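PDB 6AUF: beta-lactamase-like protein from Novosphingobium pentaromativorans US6-1, which probably hydrolyses the amide bond of beta-lactam antibiotics with a pair of zinc ions, as a metallo-beta-lactamase of the B3 kind. Local coordinates for residues A[25-31]-A[44-48]; A[49-53]-A[194-198]; A[134-140]-A[154-160]; A[129-133]-A[178-182]; A[147-151]-A[215-220]. One frame throughout, in Å; residues are numbered along the deposited sequence.

Contact 1: residues A[25-31]-A[44-48]; sequences TTLATAC and APPAH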
# COMPACT_ATOMS: atom_id res chain seq x y z
N THR A 25 -24.45 -4.30 2.34
CA THR A 25 -23.67 -5.44 2.82
C THR A 25 -22.50 -5.04 3.70
O THR A 25 -22.20 -5.76 4.66
CB THR A 25 -23.16 -6.26 1.63
OG1 THR A 25 -22.88 -7.60 2.06
CG2 THR A 25 -21.88 -5.62 1.04
N THR A 26 -21.81 -3.94 3.41
CA THR A 26 -20.75 -3.40 4.26
C THR A 26 -19.46 -4.19 4.17
O THR A 26 -19.44 -5.42 4.27
CB THR A 26 -21.20 -3.34 5.73
OG1 THR A 26 -20.75 -2.12 6.32
CG2 THR A 26 -20.57 -4.45 6.50
N LEU A 27 -18.35 -3.48 3.99
CA LEU A 27 -17.04 -4.11 4.11
C LEU A 27 -16.81 -4.59 5.54
O LEU A 27 -16.34 -5.71 5.75
CB LEU A 27 -15.96 -3.13 3.68
CG LEU A 27 -14.78 -3.62 2.83
CD1 LEU A 27 -15.04 -4.95 2.17
CD2 LEU A 27 -14.47 -2.56 1.78
N ALA A 28 -17.18 -3.77 6.52
CA ALA A 28 -16.90 -4.06 7.92
C ALA A 28 -17.48 -5.41 8.34
O ALA A 28 -16.75 -6.32 8.74
CB ALA A 28 -17.43 -2.94 8.80
N THR A 29 -18.81 -5.54 8.29
CA THR A 29 -19.40 -6.82 8.68
C THR A 29 -19.04 -7.92 7.69
O THR A 29 -18.80 -9.06 8.10
CB THR A 29 -20.92 -6.69 8.85
OG1 THR A 29 -21.59 -6.85 7.59
CG2 THR A 29 -21.28 -5.33 9.46
N ALA A 30 -18.94 -7.62 6.40
CA ALA A 30 -18.59 -8.67 5.45
C ALA A 30 -17.22 -9.29 5.76
O ALA A 30 -16.97 -10.44 5.36
CB ALA A 30 -18.62 -8.11 4.03
N CYS A 31 -16.34 -8.59 6.46
CA CYS A 31 -14.99 -9.09 6.75
C CYS A 31 -14.71 -9.24 8.24
O CYS A 31 -13.55 -9.28 8.64
CB CYS A 31 -13.92 -8.18 6.13
SG CYS A 31 -13.86 -8.12 4.33
N ALA A 44 -13.67 -9.94 -0.53
CA ALA A 44 -14.42 -8.87 0.09
C ALA A 44 -15.22 -8.14 -0.99
O ALA A 44 -14.78 -8.05 -2.14
CB ALA A 44 -13.50 -7.87 0.80
N PRO A 45 -16.38 -7.61 -0.65
CA PRO A 45 -17.13 -6.84 -1.63
C PRO A 45 -16.40 -5.56 -1.93
O PRO A 45 -15.82 -4.95 -1.01
CB PRO A 45 -18.46 -6.57 -0.92
CG PRO A 45 -18.07 -6.46 0.52
CD PRO A 45 -16.93 -7.45 0.71
N PRO A 46 -16.37 -5.11 -3.18
CA PRO A 46 -15.74 -3.82 -3.48
C PRO A 46 -16.47 -2.72 -2.72
O PRO A 46 -17.61 -2.88 -2.27
CB PRO A 46 -15.91 -3.67 -4.99
CG PRO A 46 -16.37 -5.02 -5.50
CD PRO A 46 -17.06 -5.68 -4.35
N ALA A 47 -15.80 -1.59 -2.56
CA ALA A 47 -16.44 -0.48 -1.88
C ALA A 47 -15.94 0.83 -2.47
O ALA A 47 -14.93 0.88 -3.18
CB ALA A 47 -16.21 -0.51 -0.37
N HIS A 48 -16.67 1.89 -2.16
CA HIS A 48 -16.37 3.23 -2.61
C HIS A 48 -15.62 3.95 -1.50
O HIS A 48 -16.10 4.02 -0.36
CB HIS A 48 -17.68 3.95 -2.95
CG HIS A 48 -17.51 5.38 -3.33
ND1 HIS A 48 -16.84 5.77 -4.47
CD2 HIS A 48 -17.95 6.51 -2.74
CE1 HIS A 48 -16.86 7.09 -4.55
NE2 HIS A 48 -17.53 7.57 -3.51
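Thr25 opens the contact from the loop before the short helix 27-30: its CB points at the partner segment, and its methyl CG2 lies 3.9 Å from CG of the Pro45 ring. Thr26 follows at the N-cap position, turned away, and its OG1 hydrogen-bonds Ser262, whose OG also bonds Ala28 N, instead of capping the helix. Leu27 does most of the work. From a helical backbone its side chain reaches across 44-48, CD1 sitting 3.6 Å from Ala44 CB and 3.5 Å from Pro45 CD, while CD2 meets Ala47 CB at 3.4 Å. One leucine thus spans three residues of the extended segment, passing over Pro46, whose ring faces the other way. One turn later Ala30 adds a methyl, CB 3.8 Å from Pro45 CD, so the proline ring is touched by Thr25, Leu27 and Ala30. Cys31, the first residue to leave the helical conformation, closes the row with SG 3.6 Å from Ala44 CB; that sulfur is joined to Cys59 in a disulfide. Phe258 and Leu261 of helix 257-261 also touch Leu27. No hydrogen bond links the two segments. The N-terminal helix is therefore held against the start of strand 47-50, at the edge of the seven-stranded sheet, and the residues leading into it by apolar fit, with a covalent tie to Cys59 beside it, rather than by polar pairing.

Contact 2: residues A[49-53]-A[194-198]; sequences IYGNT and WQACD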
# COMPACT_ATOMS: atom_id res chain seq x y z
N ILE A 49 -14.44 4.47 -1.81
CA ILE A 49 -13.70 5.19 -0.78
C ILE A 49 -14.09 6.66 -0.83
O ILE A 49 -14.61 7.20 0.15
CB ILE A 49 -12.18 5.01 -0.93
CG1 ILE A 49 -11.81 3.55 -0.64
CG2 ILE A 49 -11.43 5.96 0.01
CD1 ILE A 49 -10.33 3.29 -0.82
N TYR A 50 -13.86 7.31 -1.97
CA TYR A 50 -14.17 8.72 -2.10
C TYR A 50 -13.92 9.13 -3.54
O TYR A 50 -12.94 8.69 -4.15
CB TYR A 50 -13.33 9.58 -1.14
CG TYR A 50 -13.88 10.97 -0.91
CD1 TYR A 50 -14.95 11.17 -0.05
CD2 TYR A 50 -13.33 12.08 -1.54
CE1 TYR A 50 -15.47 12.44 0.17
CE2 TYR A 50 -13.83 13.35 -1.32
CZ TYR A 50 -14.90 13.52 -0.47
OH TYR A 50 -15.42 14.78 -0.24
N GLY A 51 -14.81 9.97 -4.08
CA GLY A 51 -14.71 10.39 -5.46
C GLY A 51 -14.37 9.25 -6.40
O GLY A 51 -15.10 8.25 -6.46
N ASN A 52 -13.26 9.38 -7.11
CA ASN A 52 -12.82 8.43 -8.13
C ASN A 52 -12.02 7.26 -7.55
O ASN A 52 -11.36 6.55 -8.32
CB ASN A 52 -11.97 9.16 -9.18
CG ASN A 52 -10.67 9.74 -8.61
OD1 ASN A 52 -10.36 9.57 -7.42
ND2 ASN A 52 -9.90 10.41 -9.46
N THR A 53 -12.07 7.05 -6.24
CA THR A 53 -11.22 6.08 -5.57
C THR A 53 -12.05 4.98 -4.93
O THR A 53 -13.02 5.26 -4.22
CB THR A 53 -10.34 6.77 -4.52
OG1 THR A 53 -9.59 7.79 -5.17
CG2 THR A 53 -9.42 5.77 -3.86
N TRP A 194 -3.08 11.72 -3.62
CA TRP A 194 -3.81 12.32 -4.73
C TRP A 194 -5.11 12.93 -4.22
O TRP A 194 -5.54 12.66 -3.10
CB TRP A 194 -4.12 11.31 -5.85
CG TRP A 194 -5.07 10.20 -5.46
CD1 TRP A 194 -6.43 10.15 -5.69
CD2 TRP A 194 -4.74 8.99 -4.79
NE1 TRP A 194 -6.96 8.98 -5.20
CE2 TRP A 194 -5.95 8.24 -4.64
CE3 TRP A 194 -3.55 8.45 -4.30
CZ2 TRP A 194 -5.99 6.99 -4.02
CZ3 TRP A 194 -3.59 7.20 -3.68
CH2 TRP A 194 -4.80 6.49 -3.54
N GLN A 195 -5.70 13.78 -5.05
CA GLN A 195 -6.93 14.48 -4.69
C GLN A 195 -8.17 13.75 -5.21
O GLN A 195 -8.17 13.18 -6.31
CB GLN A 195 -6.92 15.91 -5.22
CG GLN A 195 -8.19 16.66 -4.88
CD GLN A 195 -8.14 18.11 -5.32
OE1 GLN A 195 -7.91 19.00 -4.51
NE2 GLN A 195 -8.35 18.35 -6.61
N ALA A 196 -9.23 13.75 -4.39
CA ALA A 196 -10.51 13.15 -4.74
C ALA A 196 -11.63 14.10 -4.34
O ALA A 196 -11.58 14.75 -3.29
CB ALA A 196 -10.69 11.80 -4.05
N CYS A 197 -12.65 14.19 -5.19
CA CYS A 197 -13.76 15.09 -4.94
C CYS A 197 -15.07 14.34 -5.08
O CYS A 197 -15.21 13.48 -5.96
CB CYS A 197 -13.71 16.28 -5.89
SG CYS A 197 -12.06 17.05 -5.94
N ASP A 198 -16.01 14.64 -4.19
CA ASP A 198 -17.28 13.94 -4.17
C ASP A 198 -18.19 14.51 -5.24
O ASP A 198 -17.72 15.20 -6.15
CB ASP A 198 -17.93 14.02 -2.77
CG ASP A 198 -18.30 15.44 -2.36
OD1 ASP A 198 -18.15 16.38 -3.19
OD2 ASP A 198 -18.75 15.62 -1.20
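A tight beta hairpin, joining strands 47-50 and 53-55 through a type II' turn from Tyr50 to Thr53, here meets the end of strand 190-197 in the other sheet of the αβ/βα metallo-beta-lactamase sandwich. Ile49 and Tyr50 both face Thr53 in a classic beta bulge, their N atoms 2.9 and 3.2 Å from Thr53 O. The clearest polar link is Trp194 NE1 to Thr53 OG1, 2.9 Å and nearly straight; the same hydroxyl donates to Asn52 OD1 at 3.0 Å, so indole, threonine and asparagine form a short chain. Ala196 CB fills the space beside the turn, 3.7 Å from Tyr50 CD2, and Ala196 O lies at the edge of the tyrosine ring, 3.3 Å from CE2. Gly51 CA comes within 3.2 Å of Cys197 O. Its positive phi already favours glycine, and a CB would collide with that carbonyl. Tyr50 OH finds its hydrogen bond beyond the pair, at Thr202 O, next to Cys203, the disulfide partner of Cys197. Around this junction, Thr53 and Trp194 both touch Val66 of strand 64-66 and Ile206 of strand 203-208, while Leu175 and Leu177 of strand 175-181 lie against Asn52 and Trp194 respectively.

Contact 3: residues A[134-140]-A[154-160]; sequences RQVLESG and GFPPVHV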
# COMPACT_ATOMS: atom_id res chain seq x y z
N ARG A 134 12.78 -1.19 -7.44
CA ARG A 134 12.89 -1.79 -8.77
C ARG A 134 13.54 -3.17 -8.73
O ARG A 134 13.03 -4.13 -9.32
CB ARG A 134 13.66 -0.85 -9.71
CG ARG A 134 13.51 -1.20 -11.18
CD ARG A 134 14.65 -0.67 -11.99
NE ARG A 134 15.90 -0.98 -11.32
CZ ARG A 134 16.55 -2.13 -11.47
NH1 ARG A 134 16.07 -3.06 -12.28
NH2 ARG A 134 17.69 -2.34 -10.81
N GLN A 135 14.69 -3.29 -8.04
CA GLN A 135 15.42 -4.55 -8.05
C GLN A 135 14.55 -5.72 -7.61
O GLN A 135 14.48 -6.75 -8.29
CB GLN A 135 16.66 -4.44 -7.16
CG GLN A 135 17.82 -3.78 -7.85
CD GLN A 135 18.45 -4.68 -8.89
OE1 GLN A 135 18.97 -4.21 -9.91
NE2 GLN A 135 18.43 -5.99 -8.64
N VAL A 136 13.89 -5.60 -6.46
CA VAL A 136 13.01 -6.68 -5.99
C VAL A 136 11.91 -6.95 -7.01
O VAL A 136 11.70 -8.10 -7.42
CB VAL A 136 12.43 -6.34 -4.61
CG1 VAL A 136 11.31 -7.32 -4.26
CG2 VAL A 136 13.52 -6.34 -3.53
N LEU A 137 11.20 -5.91 -7.42
CA LEU A 137 10.10 -6.07 -8.37
C LEU A 137 10.53 -6.82 -9.63
O LEU A 137 9.80 -7.69 -10.12
CB LEU A 137 9.53 -4.70 -8.74
CG LEU A 137 8.20 -4.34 -8.11
CD1 LEU A 137 8.09 -5.01 -6.77
CD2 LEU A 137 8.07 -2.83 -7.98
N GLU A 138 11.70 -6.50 -10.17
CA GLU A 138 12.16 -7.14 -11.40
C GLU A 138 12.82 -8.49 -11.17
O GLU A 138 13.18 -9.17 -12.13
CB GLU A 138 13.10 -6.19 -12.16
CG GLU A 138 12.37 -4.95 -12.69
CD GLU A 138 13.19 -4.10 -13.64
OE1 GLU A 138 14.43 -4.08 -13.51
OE2 GLU A 138 12.59 -3.44 -14.51
N SER A 139 12.97 -8.90 -9.91
CA SER A 139 13.56 -10.19 -9.58
C SER A 139 12.65 -11.07 -8.74
O SER A 139 12.88 -12.29 -8.69
CB SER A 139 14.89 -10.01 -8.83
OG SER A 139 14.66 -9.64 -7.48
N GLY A 140 11.64 -10.51 -8.08
CA GLY A 140 10.76 -11.26 -7.22
C GLY A 140 11.31 -11.60 -5.86
O GLY A 140 10.54 -11.92 -4.95
N GLY A 154 9.20 -15.07 -1.98
CA GLY A 154 9.19 -14.25 -3.17
C GLY A 154 7.89 -14.37 -3.96
O GLY A 154 6.93 -15.02 -3.55
N PHE A 155 7.88 -13.71 -5.11
CA PHE A 155 6.71 -13.70 -5.98
C PHE A 155 7.19 -13.54 -7.42
O PHE A 155 8.37 -13.26 -7.67
CB PHE A 155 5.74 -12.58 -5.60
CG PHE A 155 6.36 -11.24 -5.59
CD1 PHE A 155 7.02 -10.78 -4.46
CD2 PHE A 155 6.31 -10.43 -6.71
CE1 PHE A 155 7.62 -9.53 -4.44
CE2 PHE A 155 6.90 -9.18 -6.71
CZ PHE A 155 7.56 -8.72 -5.57
N PRO A 156 6.29 -13.70 -8.39
CA PRO A 156 6.73 -13.73 -9.78
C PRO A 156 7.15 -12.35 -10.26
O PRO A 156 6.43 -11.36 -10.04
CB PRO A 156 5.49 -14.24 -10.53
CG PRO A 156 4.36 -13.81 -9.70
CD PRO A 156 4.83 -13.80 -8.26
N PRO A 157 8.29 -12.26 -10.91
CA PRO A 157 8.85 -10.95 -11.27
C PRO A 157 8.01 -10.23 -12.32
O PRO A 157 7.06 -10.76 -12.90
CB PRO A 157 10.24 -11.28 -11.82
CG PRO A 157 10.53 -12.66 -11.32
CD PRO A 157 9.22 -13.35 -11.24
N VAL A 158 8.41 -8.98 -12.56
CA VAL A 158 7.76 -8.08 -13.50
C VAL A 158 8.81 -7.10 -13.99
O VAL A 158 9.83 -6.88 -13.34
CB VAL A 158 6.58 -7.33 -12.83
CG1 VAL A 158 6.91 -5.86 -12.69
CG2 VAL A 158 5.30 -7.53 -13.61
N HIS A 159 8.58 -6.50 -15.16
CA HIS A 159 9.44 -5.44 -15.66
C HIS A 159 8.85 -4.09 -15.29
O HIS A 159 7.66 -3.84 -15.54
CB HIS A 159 9.64 -5.52 -17.17
CG HIS A 159 10.48 -4.41 -17.72
ND1 HIS A 159 11.71 -4.07 -17.18
CD2 HIS A 159 10.27 -3.54 -18.74
CE1 HIS A 159 12.22 -3.05 -17.85
NE2 HIS A 159 11.37 -2.71 -18.80
N VAL A 160 9.67 -3.22 -14.71
CA VAL A 160 9.27 -1.87 -14.33
C VAL A 160 9.48 -0.96 -15.53
O VAL A 160 10.62 -0.71 -15.95
CB VAL A 160 10.05 -1.38 -13.11
CG1 VAL A 160 9.76 0.09 -12.86
CG2 VAL A 160 9.68 -2.20 -11.88
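The irregular segment 154-160 wraps the later turns of helix 131-139, and each end of it fits a different hollow. At one end the Phe155 ring fits between the helix side chains and the chain after them: CZ lies 3.9 Å from Leu137 CD1, at the ring edge, and 4.2 Å from Val136 CG1, while Gly140 O sits over one face and accepts a hydrogen bond from Phe155 N at 3.2 Å. Gly140 leaves the helix with positive phi, and its CA rests 3.1 Å from Phe155 O, where a CB would clash. In the middle, the Pro157 ring lies against two carbonyls, CB 3.6 Å from Glu138 O and CG 3.5 Å from Ser139 O. Val158 N donates to Leu137 O at 3.1 Å. At the far end Val160 fills the groove between Arg134 and Leu137, its CB 4.0 Å from Arg134 CG and its CG2 4.0 Å from Leu137 CB. Glu138 OE2 takes a hydrogen bond from Val160 N and a weak one from His159 ND1, both at 2.9 Å. The Phe155 side chain is about 6 and 7 Å from those of the zinc ligands His109 and Asp111, so this loop runs close to the metallo-beta-lactamase metal site. Leu137 continues inward onto Ala129 of strand 126-130, whereas Val158 turns to Ile127 of that strand and to Ile116 and Ala117 of helix 116-121.

Contact 4: residues A[129-133]-A[178-182]; sequences AVASA and TVRET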
# COMPACT_ATOMS: atom_id res chain seq x y z
N ALA A 129 7.35 2.41 -10.46
CA ALA A 129 7.79 2.13 -9.10
C ALA A 129 9.00 2.99 -8.75
O ALA A 129 9.74 3.44 -9.64
CB ALA A 129 8.11 0.65 -8.91
N VAL A 130 9.20 3.20 -7.45
CA VAL A 130 10.35 3.93 -6.95
C VAL A 130 11.62 3.12 -7.19
O VAL A 130 11.62 1.88 -7.20
CB VAL A 130 10.21 4.26 -5.45
CG1 VAL A 130 9.00 5.09 -5.20
CG2 VAL A 130 10.18 2.98 -4.62
N ALA A 131 12.73 3.82 -7.38
CA ALA A 131 13.97 3.11 -7.65
C ALA A 131 14.31 2.13 -6.52
O ALA A 131 14.80 1.03 -6.78
CB ALA A 131 15.10 4.12 -7.88
N SER A 132 14.07 2.52 -5.27
CA SER A 132 14.38 1.64 -4.14
C SER A 132 13.64 0.31 -4.19
O SER A 132 14.00 -0.62 -3.44
CB SER A 132 14.06 2.37 -2.84
OG SER A 132 14.76 3.60 -2.80
N ALA A 133 12.61 0.18 -5.03
CA ALA A 133 11.88 -1.07 -5.16
C ALA A 133 12.21 -1.84 -6.43
O ALA A 133 11.99 -3.06 -6.46
CB ALA A 133 10.36 -0.80 -5.12
N THR A 178 0.91 11.16 -6.81
CA THR A 178 2.27 11.59 -6.52
C THR A 178 2.86 10.74 -5.39
O THR A 178 2.23 10.54 -4.35
CB THR A 178 2.27 13.10 -6.25
OG1 THR A 178 3.12 13.41 -5.14
CG2 THR A 178 0.84 13.59 -5.99
N VAL A 179 4.07 10.20 -5.63
CA VAL A 179 4.70 9.18 -4.80
C VAL A 179 5.76 9.79 -3.89
O VAL A 179 6.44 10.77 -4.22
CB VAL A 179 5.34 8.09 -5.68
CG1 VAL A 179 6.67 8.60 -6.25
CG2 VAL A 179 5.57 6.82 -4.87
N ARG A 180 5.93 9.18 -2.72
CA ARG A 180 7.00 9.49 -1.80
C ARG A 180 7.70 8.19 -1.44
O ARG A 180 7.04 7.20 -1.09
CB ARG A 180 6.50 10.16 -0.52
CG ARG A 180 5.97 11.60 -0.64
CD ARG A 180 6.88 12.56 -1.34
NE ARG A 180 8.21 12.65 -0.73
CZ ARG A 180 8.63 13.65 0.05
NH1 ARG A 180 7.81 14.65 0.35
NH2 ARG A 180 9.87 13.64 0.54
N GLU A 181 9.04 8.18 -1.51
CA GLU A 181 9.80 7.09 -0.91
C GLU A 181 9.70 7.18 0.61
O GLU A 181 10.08 8.20 1.21
CB GLU A 181 11.26 7.12 -1.36
CG GLU A 181 11.48 6.31 -2.64
CD GLU A 181 12.95 6.15 -3.00
OE1 GLU A 181 13.28 5.30 -3.87
OE2 GLU A 181 13.76 6.87 -2.40
N THR A 182 9.18 6.12 1.23
CA THR A 182 8.85 6.09 2.66
C THR A 182 9.39 4.81 3.28
O THR A 182 8.62 3.93 3.69
CB THR A 182 7.33 6.22 2.87
OG1 THR A 182 6.65 5.16 2.18
CG2 THR A 182 6.82 7.52 2.31
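Segment 129-133 runs out of strand 126-130 and bends at once into helix 131-139: Val130 is still extended, Ala131 and Ser132 already have helical angles, and Ala133 N bonds back to Val130 O at 2.9 Å. Opposite lies the end of strand 175-181, extended through Glu181. The backbones do not pair; their closest CA atoms, of Val130 and Glu181, are 6.8 Å apart, so side chains make the bridge. Glu181 points its CB toward the bend, and its extended chi2 carries the carboxylate to the helix start. There OE1 accepts from Ser132 N at 3.2 Å and from Ser132 OG in a very short bond of 2.5 Å. The other oxygen, OE2, forms a salt bridge with Arg231 of helix 226-241, so this acid joins two helices from a strand. Beside the polar link Val130 CG1 packs 3.9 Å from Val179 CG2. Ala190 of the adjoining strand touches both valines. This links the two sheets of the metallo-beta-lactamase sandwich: strand 126-130 belongs to one and strand 175-181 to the other, with the valines in the buried layer between them; the Val130 side chain is about 13 Å from a bound zinc ion.

Contact 5: residues A[147-151]-A[215-220]; sequences PQSGL and ISADDY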
# COMPACT_ATOMS: atom_id res chain seq x y z
N PRO A 147 15.01 -6.17 6.33
CA PRO A 147 15.19 -6.90 7.60
C PRO A 147 14.51 -8.26 7.62
O PRO A 147 14.83 -9.09 8.48
CB PRO A 147 14.58 -5.96 8.64
CG PRO A 147 14.56 -4.61 7.98
CD PRO A 147 14.30 -4.90 6.53
N GLN A 148 13.60 -8.53 6.70
CA GLN A 148 12.80 -9.75 6.73
C GLN A 148 13.32 -10.84 5.80
O GLN A 148 12.84 -11.97 5.90
CB GLN A 148 11.35 -9.45 6.36
CG GLN A 148 10.55 -8.85 7.49
CD GLN A 148 9.08 -8.89 7.19
OE1 GLN A 148 8.43 -9.91 7.37
NE2 GLN A 148 8.56 -7.78 6.69
N SER A 149 14.24 -10.54 4.90
CA SER A 149 14.86 -11.64 4.18
C SER A 149 15.90 -12.28 5.09
O SER A 149 16.49 -11.61 5.94
CB SER A 149 15.51 -11.15 2.88
OG SER A 149 16.75 -10.52 3.13
N GLY A 150 16.06 -13.59 4.96
CA GLY A 150 15.28 -14.41 4.05
C GLY A 150 14.19 -15.20 4.74
O GLY A 150 14.00 -16.40 4.49
N LEU A 151 13.49 -14.53 5.65
CA LEU A 151 12.24 -15.06 6.19
C LEU A 151 11.14 -15.02 5.13
O LEU A 151 10.58 -16.06 4.75
CB LEU A 151 11.84 -14.27 7.44
CG LEU A 151 10.37 -13.97 7.75
CD1 LEU A 151 9.70 -15.15 8.46
CD2 LEU A 151 10.26 -12.69 8.58
N ILE A 215 9.87 -4.62 11.34
CA ILE A 215 9.89 -6.01 11.77
C ILE A 215 10.92 -6.75 10.94
O ILE A 215 11.23 -6.36 9.81
CB ILE A 215 8.50 -6.68 11.64
CG1 ILE A 215 7.95 -6.55 10.22
CG2 ILE A 215 7.52 -6.10 12.68
CD1 ILE A 215 6.50 -7.05 10.06
N SER A 216 11.45 -7.83 11.50
CA SER A 216 12.61 -8.49 10.92
C SER A 216 12.56 -9.98 11.19
O SER A 216 11.81 -10.45 12.05
CB SER A 216 13.91 -7.93 11.51
OG SER A 216 14.04 -8.32 12.87
N ALA A 217 13.39 -10.72 10.46
CA ALA A 217 13.77 -12.05 10.91
C ALA A 217 14.38 -11.95 12.32
O ALA A 217 14.73 -10.87 12.80
CB ALA A 217 14.76 -12.66 9.92
N ASP A 218 14.49 -13.11 12.98
CA ASP A 218 14.92 -13.11 14.38
C ASP A 218 16.35 -12.63 14.51
O ASP A 218 16.66 -11.77 15.35
CB ASP A 218 14.79 -14.51 14.97
CG ASP A 218 13.36 -15.01 14.97
OD1 ASP A 218 12.46 -14.27 14.52
OD2 ASP A 218 13.15 -16.16 15.41
N ASP A 219 17.25 -13.17 13.70
CA ASP A 219 18.67 -12.86 13.79
C ASP A 219 19.01 -11.45 13.33
O ASP A 219 20.16 -11.03 13.47
CB ASP A 219 19.46 -13.89 12.98
CG ASP A 219 18.97 -13.98 11.54
OD1 ASP A 219 18.04 -13.22 11.18
OD2 ASP A 219 19.50 -14.81 10.77
N TYR A 220 18.05 -10.71 12.79
CA TYR A 220 18.33 -9.37 12.29
C TYR A 220 18.30 -8.35 13.42
O TYR A 220 17.40 -8.38 14.26
CB TYR A 220 17.32 -8.98 11.22
CG TYR A 220 17.57 -7.60 10.63
CD1 TYR A 220 17.06 -6.45 11.22
CD2 TYR A 220 18.32 -7.46 9.47
CE1 TYR A 220 17.29 -5.20 10.66
CE2 TYR A 220 18.56 -6.22 8.91
CZ TYR A 220 18.05 -5.10 9.50
OH TYR A 220 18.30 -3.89 8.91
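Two loops of the metallo-beta-lactamase fold meet here at the rim of the zinc site. Pro147 lies against Tyr220, whose t rotamer at chi1 presents the ring face to Pro147 CB; that atom stands 3.5 Å from the ring centroid and 15° off the normal, a CH-pi contact. Tyr220 also meets His225 and Phe222. Gln148, m then t along its chain, lays CG 3.5 Å from Ile215 O and sends its amide into the active site, where it touches the zinc ligands His109 and His185 and makes a weak hydrogen bond through NE2 to a bound citrate, probably from the crystallisation liquor. Ser216, with chi1 p, folds OG back onto Ala217 O at 2.6 Å, at the start of the type I turn from Ala217 to Tyr220; that OG also bonds Arg287. Leu151, its chi1 between wells, follows the cis peptide before Gly150 and brings CB to 4.2 Å from Ala217 CB. One backbone bond joins the loops: Ala217 N to Pro147 O, 2.9 Å.

From the N terminus, contact 1 closes first, a short loop setting helix 27-30 on the approach to strand 47-50. Contact 2 opens directly afterwards on that same strand, where His48 and Thr53 touch, and closes only at 194-198, a long loop that brings the two sheets together. Nested within it is contact 4, a second tie between the sheets, which in turn encloses contact 3; these two share helix 131-139 and touch one another. Contact 5 starts between the two segments of contact 3 and ends beyond contact 2, so it crosses contacts 2, 3 and 4, joining the loop after helix 131-139 to the one before helix 226-241.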